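PDB 6KVR: fatty acid amide hydrolase from Candida albicans, which probably hydrolyses monocarboxylic acid amides to a monocarboxylate and ammonium, as a member of the amidase signature family. Local coordinates for residues R271-V283 and Y313-L327. Numbering follows the deposited sequence.
Sequences RPTTKRISVKGGV and YINEGKPWESDSTSL
Ser278 meets Asp323 and Tyr313 of segment 313-327 through its hydroxyl and its backbone N. With OG anti to the backbone N (chi1 -179°), the hydroxyl donates to Asp323 OD2 at 2.5 Å, reaching the carboxylate from above its plane. The same OG accepts from Lys280 N in an ST turn, while Asp323 OD1 takes Thr325 N in an Asx turn, so each partner is held from within its own segment. A water also joins Val279 N to Asp323 OD2. Ser278 N gives its hydrogen to Tyr313 OH at 3.0 Å, and Ile277 CG1 lies over one face of that ring in a CH-pi contact 4.3 Å from the centroid. Nearer the start of the 271-283 loop, Leu327 N donates to Lys275 O (2.8 Å, 167° at the hydrogen), and Leu327 CG packs on Lys275 CB. Arg276 turns its guanidinium to Asp552 and Glu553; Lys280 NZ pairs with Asp449 of the second subunit. The side chain of Val279 lies about 9 Å from that of Ile254, predicted to bind substrate. The contact ties the loop after strand 268-271 to the C-terminal end of helix 303-317, with helix 185-192 alongside, where Thr186 bonds to Tyr313 OH and Ser278 O.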
loop_
_atom_site.group_PDB
_atom_site.type_symbol
_atom_site.label_atom_id
_atom_site.label_comp_id
_atom_site.label_asym_id
_atom_site.label_seq_id
_atom_site.Cartn_x
_atom_site.Cartn_y
_atom_site.Cartn_z
ATOM N N ARG A 271 -4.373 -6.699 -15.450
ATOM C CA ARG A 271 -4.525 -6.458 -14.020
ATOM C C ARG A 271 -3.268 -5.763 -13.492
ATOM O O ARG A 271 -2.224 -6.406 -13.329
ATOM C CB ARG A 271 -4.753 -7.764 -13.260
ATOM C CG ARG A 271 -5.017 -7.532 -11.778
ATOM C CD ARG A 271 -4.724 -8.717 -10.867
ATOM N NE ARG A 271 -3.378 -8.589 -10.353
ATOM C CZ ARG A 271 -3.031 -8.009 -9.211
ATOM N NH1 ARG A 271 -3.932 -7.619 -8.312
ATOM N NH2 ARG A 271 -1.745 -7.799 -8.971
ATOM N N PRO A 272 -3.303 -4.469 -13.219
ATOM C CA PRO A 272 -2.091 -3.797 -12.735
ATOM C C PRO A 272 -1.842 -4.060 -11.252
ATOM O O PRO A 272 -2.711 -4.554 -10.517
ATOM C CB PRO A 272 -2.363 -2.315 -13.003
ATOM C CG PRO A 272 -3.839 -2.200 -13.267
ATOM C CD PRO A 272 -4.419 -3.549 -13.483
ATOM N N THR A 273 -0.606 -3.770 -10.835
ATOM C CA THR A 273 -0.279 -3.778 -9.413
ATOM C C THR A 273 -1.214 -2.828 -8.685
ATOM O O THR A 273 -1.588 -1.780 -9.224
ATOM C CB THR A 273 1.177 -3.333 -9.169
ATOM O OG1 THR A 273 2.045 -3.869 -10.170
ATOM C CG2 THR A 273 1.660 -3.827 -7.794
ATOM N N THR A 274 -1.580 -3.177 -7.451
ATOM C CA THR A 274 -2.512 -2.330 -6.715
ATOM C C THR A 274 -1.957 -0.921 -6.553
ATOM O O THR A 274 -0.739 -0.702 -6.525
ATOM C CB THR A 274 -2.829 -2.901 -5.332
ATOM O OG1 THR A 274 -1.608 -3.114 -4.612
ATOM C CG2 THR A 274 -3.611 -4.223 -5.436
ATOM N N LYS A 275 -2.880 0.036 -6.461
ATOM C CA LYS A 275 -2.637 1.426 -6.087
ATOM C C LYS A 275 -1.988 2.249 -7.191
ATOM O O LYS A 275 -1.438 3.305 -6.922
ATOM C CB LYS A 275 -1.826 1.524 -4.792
ATOM C CG LYS A 275 -2.453 0.721 -3.640
ATOM C CD LYS A 275 -1.400 -0.059 -2.857
ATOM C CE LYS A 275 -1.022 0.640 -1.526
ATOM N NZ LYS A 275 0.311 0.224 -0.940
ATOM N N ARG A 276 -2.063 1.812 -8.443
ATOM C CA ARG A 276 -1.686 2.671 -9.552
ATOM C C ARG A 276 -2.905 3.327 -10.197
ATOM O O ARG A 276 -2.887 4.529 -10.481
ATOM C CB ARG A 276 -0.895 1.863 -10.592
ATOM C CG ARG A 276 0.344 1.177 -10.041
ATOM C CD ARG A 276 1.328 0.757 -11.143
ATOM N NE ARG A 276 2.151 1.861 -11.627
ATOM C CZ ARG A 276 3.241 1.726 -12.377
ATOM N NH1 ARG A 276 3.713 0.534 -12.702
ATOM N NH2 ARG A 276 3.864 2.819 -12.823
ATOM N N ILE A 277 -3.976 2.561 -10.395
ATOM C CA ILE A 277 -5.225 3.042 -10.967
ATOM C C ILE A 277 -6.242 3.131 -9.830
ATOM O O ILE A 277 -6.340 2.210 -9.012
ATOM C CB ILE A 277 -5.698 2.111 -12.109
ATOM C CG1 ILE A 277 -4.845 2.341 -13.363
ATOM C CG2 ILE A 277 -7.111 2.395 -12.509
ATOM C CD1 ILE A 277 -3.487 1.756 -13.309
ATOM N N SER A 278 -6.974 4.241 -9.758
ATOM C CA SER A 278 -7.941 4.424 -8.676
ATOM C C SER A 278 -9.171 3.520 -8.807
ATOM O O SER A 278 -9.722 3.338 -9.901
ATOM C CB SER A 278 -8.408 5.874 -8.623
ATOM O OG SER A 278 -9.337 6.044 -7.562
ATOM N N VAL A 279 -9.616 2.970 -7.671
ATOM C CA VAL A 279 -10.917 2.313 -7.571
ATOM C C VAL A 279 -11.908 3.148 -6.773
ATOM O O VAL A 279 -13.010 2.681 -6.487
ATOM C CB VAL A 279 -10.816 0.893 -6.977
ATOM C CG1 VAL A 279 -9.949 -0.007 -7.857
ATOM C CG2 VAL A 279 -10.270 0.940 -5.556
ATOM N N LYS A 280 -11.549 4.379 -6.417
ATOM C CA LYS A 280 -12.439 5.229 -5.634
ATOM C C LYS A 280 -13.696 5.618 -6.421
ATOM O O LYS A 280 -13.615 6.060 -7.569
ATOM C CB LYS A 280 -11.684 6.483 -5.176
ATOM C CG LYS A 280 -12.533 7.452 -4.383
ATOM C CD LYS A 280 -11.756 8.701 -3.983
ATOM C CE LYS A 280 -12.686 9.763 -3.398
ATOM N NZ LYS A 280 -11.851 10.900 -2.927
ATOM N N GLY A 281 -14.860 5.466 -5.795
ATOM C CA GLY A 281 -16.095 5.956 -6.380
ATOM C C GLY A 281 -16.888 4.916 -7.152
ATOM O O GLY A 281 -16.960 4.969 -8.380
ATOM N N GLY A 282 -17.477 3.963 -6.444
ATOM C CA GLY A 282 -18.265 2.915 -7.065
ATOM C C GLY A 282 -19.028 2.155 -6.001
ATOM O O GLY A 282 -18.974 2.486 -4.812
ATOM N N VAL A 283 -19.749 1.129 -6.444
ATOM C CA VAL A 283 -20.566 0.296 -5.566
ATOM C C VAL A 283 -19.988 -1.115 -5.552
ATOM O O VAL A 283 -19.748 -1.711 -6.614
ATOM C CB VAL A 283 -22.043 0.275 -6.013
ATOM C CG1 VAL A 283 -22.813 -0.792 -5.250
ATOM C CG2 VAL A 283 -22.675 1.617 -5.780
ATOM N N TYR A 313 -3.456 7.642 -18.348
ATOM C CA TYR A 313 -4.133 7.713 -17.058
ATOM C C TYR A 313 -3.188 8.218 -15.979
ATOM O O TYR A 313 -3.507 9.164 -15.258
ATOM C CB TYR A 313 -4.692 6.336 -16.679
ATOM C CG TYR A 313 -5.511 6.302 -15.391
ATOM C CD1 TYR A 313 -4.891 6.254 -14.139
ATOM C CD2 TYR A 313 -6.904 6.312 -15.430
ATOM C CE1 TYR A 313 -5.630 6.211 -12.975
ATOM C CE2 TYR A 313 -7.649 6.279 -14.273
ATOM C CZ TYR A 313 -7.007 6.227 -13.044
ATOM O OH TYR A 313 -7.755 6.183 -11.887
ATOM N N ILE A 314 -2.008 7.607 -15.870
ATOM C CA ILE A 314 -1.110 7.899 -14.762
ATOM C C ILE A 314 -0.370 9.214 -14.987
ATOM O O ILE A 314 -0.411 10.113 -14.138
ATOM C CB ILE A 314 -0.137 6.724 -14.562
ATOM C CG1 ILE A 314 -0.882 5.500 -14.024
ATOM C CG2 ILE A 314 1.054 7.142 -13.678
ATOM C CD1 ILE A 314 -0.114 4.195 -14.183
ATOM N N ASN A 315 0.314 9.353 -16.130
ATOM C CA ASN A 315 1.207 10.493 -16.317
ATOM C C ASN A 315 0.444 11.781 -16.605
ATOM O O ASN A 315 0.915 12.863 -16.250
ATOM C CB ASN A 315 2.226 10.196 -17.428
ATOM C CG ASN A 315 3.274 9.179 -17.002
ATOM O OD1 ASN A 315 3.399 8.846 -15.815
ATOM N ND2 ASN A 315 4.045 8.684 -17.969
ATOM N N GLU A 316 -0.740 11.692 -17.200
ATOM C CA GLU A 316 -1.558 12.868 -17.468
ATOM C C GLU A 316 -2.779 13.000 -16.566
ATOM O O GLU A 316 -3.182 14.122 -16.254
ATOM C CB GLU A 316 -2.026 12.858 -18.926
ATOM C CG GLU A 316 -0.876 12.751 -19.910
ATOM C CD GLU A 316 -1.043 13.672 -21.108
ATOM O OE1 GLU A 316 -1.330 14.879 -20.894
ATOM O OE2 GLU A 316 -0.890 13.191 -22.255
ATOM N N GLY A 317 -3.403 11.893 -16.161
ATOM C CA GLY A 317 -4.536 11.992 -15.258
ATOM C C GLY A 317 -4.146 12.276 -13.818
ATOM O O GLY A 317 -4.943 12.851 -13.072
ATOM N N LYS A 318 -2.939 11.879 -13.411
ATOM C CA LYS A 318 -2.406 12.146 -12.083
ATOM C C LYS A 318 -3.400 11.777 -10.967
ATOM O O LYS A 318 -3.850 12.651 -10.229
ATOM C CB LYS A 318 -1.997 13.608 -11.954
ATOM C CG LYS A 318 -0.882 14.077 -12.908
ATOM C CD LYS A 318 -0.826 15.617 -12.934
ATOM C CE LYS A 318 0.201 16.153 -13.914
ATOM N NZ LYS A 318 1.606 15.948 -13.457
ATOM N N PRO A 319 -3.763 10.493 -10.845
ATOM C CA PRO A 319 -4.850 10.134 -9.917
ATOM C C PRO A 319 -4.557 10.472 -8.456
ATOM O O PRO A 319 -5.504 10.721 -7.691
ATOM C CB PRO A 319 -4.984 8.619 -10.113
ATOM C CG PRO A 319 -3.659 8.191 -10.601
ATOM C CD PRO A 319 -3.150 9.303 -11.451
ATOM N N TRP A 320 -3.283 10.471 -8.040
ATOM C CA TRP A 320 -2.953 10.841 -6.668
ATOM C C TRP A 320 -3.444 12.240 -6.325
ATOM O O TRP A 320 -3.633 12.541 -5.143
ATOM C CB TRP A 320 -1.435 10.741 -6.416
ATOM C CG TRP A 320 -0.639 11.560 -7.364
ATOM C CD1 TRP A 320 -0.227 12.850 -7.187
ATOM C CD2 TRP A 320 -0.181 11.165 -8.666
ATOM N NE1 TRP A 320 0.468 13.280 -8.295
ATOM C CE2 TRP A 320 0.513 12.265 -9.216
ATOM C CE3 TRP A 320 -0.283 9.987 -9.415
ATOM C CZ2 TRP A 320 1.108 12.222 -10.481
ATOM C CZ3 TRP A 320 0.314 9.940 -10.681
ATOM C CH2 TRP A 320 0.994 11.052 -11.198
ATOM N N GLU A 321 -3.687 13.091 -7.326
ATOM C CA GLU A 321 -4.175 14.436 -7.041
ATOM C C GLU A 321 -5.627 14.459 -6.565
ATOM O O GLU A 321 -6.046 15.448 -5.954
ATOM C CB GLU A 321 -3.990 15.316 -8.277
ATOM C CG GLU A 321 -2.542 15.755 -8.448
ATOM C CD GLU A 321 -2.338 16.808 -9.528
ATOM O OE1 GLU A 321 -3.324 17.226 -10.173
ATOM O OE2 GLU A 321 -1.174 17.214 -9.729
ATOM N N SER A 322 -6.405 13.401 -6.818
ATOM C CA SER A 322 -7.768 13.335 -6.302
ATOM C C SER A 322 -8.070 12.069 -5.506
ATOM O O SER A 322 -9.135 11.996 -4.882
ATOM C CB SER A 322 -8.795 13.471 -7.448
ATOM O OG SER A 322 -8.372 12.831 -8.639
ATOM N N ASP A 323 -7.169 11.093 -5.488
ATOM C CA ASP A 323 -7.323 9.860 -4.725
ATOM C C ASP A 323 -6.017 9.637 -3.982
ATOM O O ASP A 323 -4.990 9.313 -4.596
ATOM C CB ASP A 323 -7.657 8.680 -5.640
ATOM C CG ASP A 323 -7.614 7.327 -4.928
ATOM O OD1 ASP A 323 -7.532 7.269 -3.673
ATOM O OD2 ASP A 323 -7.687 6.298 -5.654
ATOM N N SER A 324 -6.067 9.811 -2.659
ATOM C CA SER A 324 -4.862 9.762 -1.842
ATOM C C SER A 324 -4.227 8.373 -1.838
ATOM O O SER A 324 -3.014 8.255 -1.633
ATOM C CB SER A 324 -5.205 10.196 -0.417
ATOM O OG SER A 324 -4.021 10.282 0.347
ATOM N N THR A 325 -5.025 7.317 -2.055
ATOM C CA THR A 325 -4.501 5.952 -2.130
ATOM C C THR A 325 -3.626 5.737 -3.363
ATOM O O THR A 325 -2.739 4.870 -3.354
ATOM C CB THR A 325 -5.669 4.960 -2.155
ATOM O OG1 THR A 325 -6.489 5.153 -0.998
ATOM C CG2 THR A 325 -5.171 3.516 -2.184
ATOM N N SER A 326 -3.860 6.494 -4.433
ATOM C CA SER A 326 -3.132 6.249 -5.671
ATOM C C SER A 326 -1.690 6.733 -5.561
ATOM O O SER A 326 -1.429 7.843 -5.091
ATOM C CB SER A 326 -3.842 6.931 -6.836
ATOM O OG SER A 326 -5.030 6.228 -7.158
ATOM N N LEU A 327 -0.755 5.904 -6.015
ATOM C CA LEU A 327 0.665 6.178 -5.888
ATOM C C LEU A 327 1.135 7.127 -6.989
ATOM O O LEU A 327 0.764 6.965 -8.155
ATOM C CB LEU A 327 1.476 4.885 -5.961
ATOM C CG LEU A 327 1.291 3.803 -4.891
ATOM C CD1 LEU A 327 2.218 2.618 -5.178
ATOM C CD2 LEU A 327 1.537 4.362 -3.496
HETATM O O HOH W 1 -0.690 6.081 -10.276
HETATM O O HOH W 2 -5.423 3.468 -6.713
HETATM O O HOH W 3 -8.294 3.653 -5.126
HETATM O O HOH W 4 -11.925 12.818 -5.600
#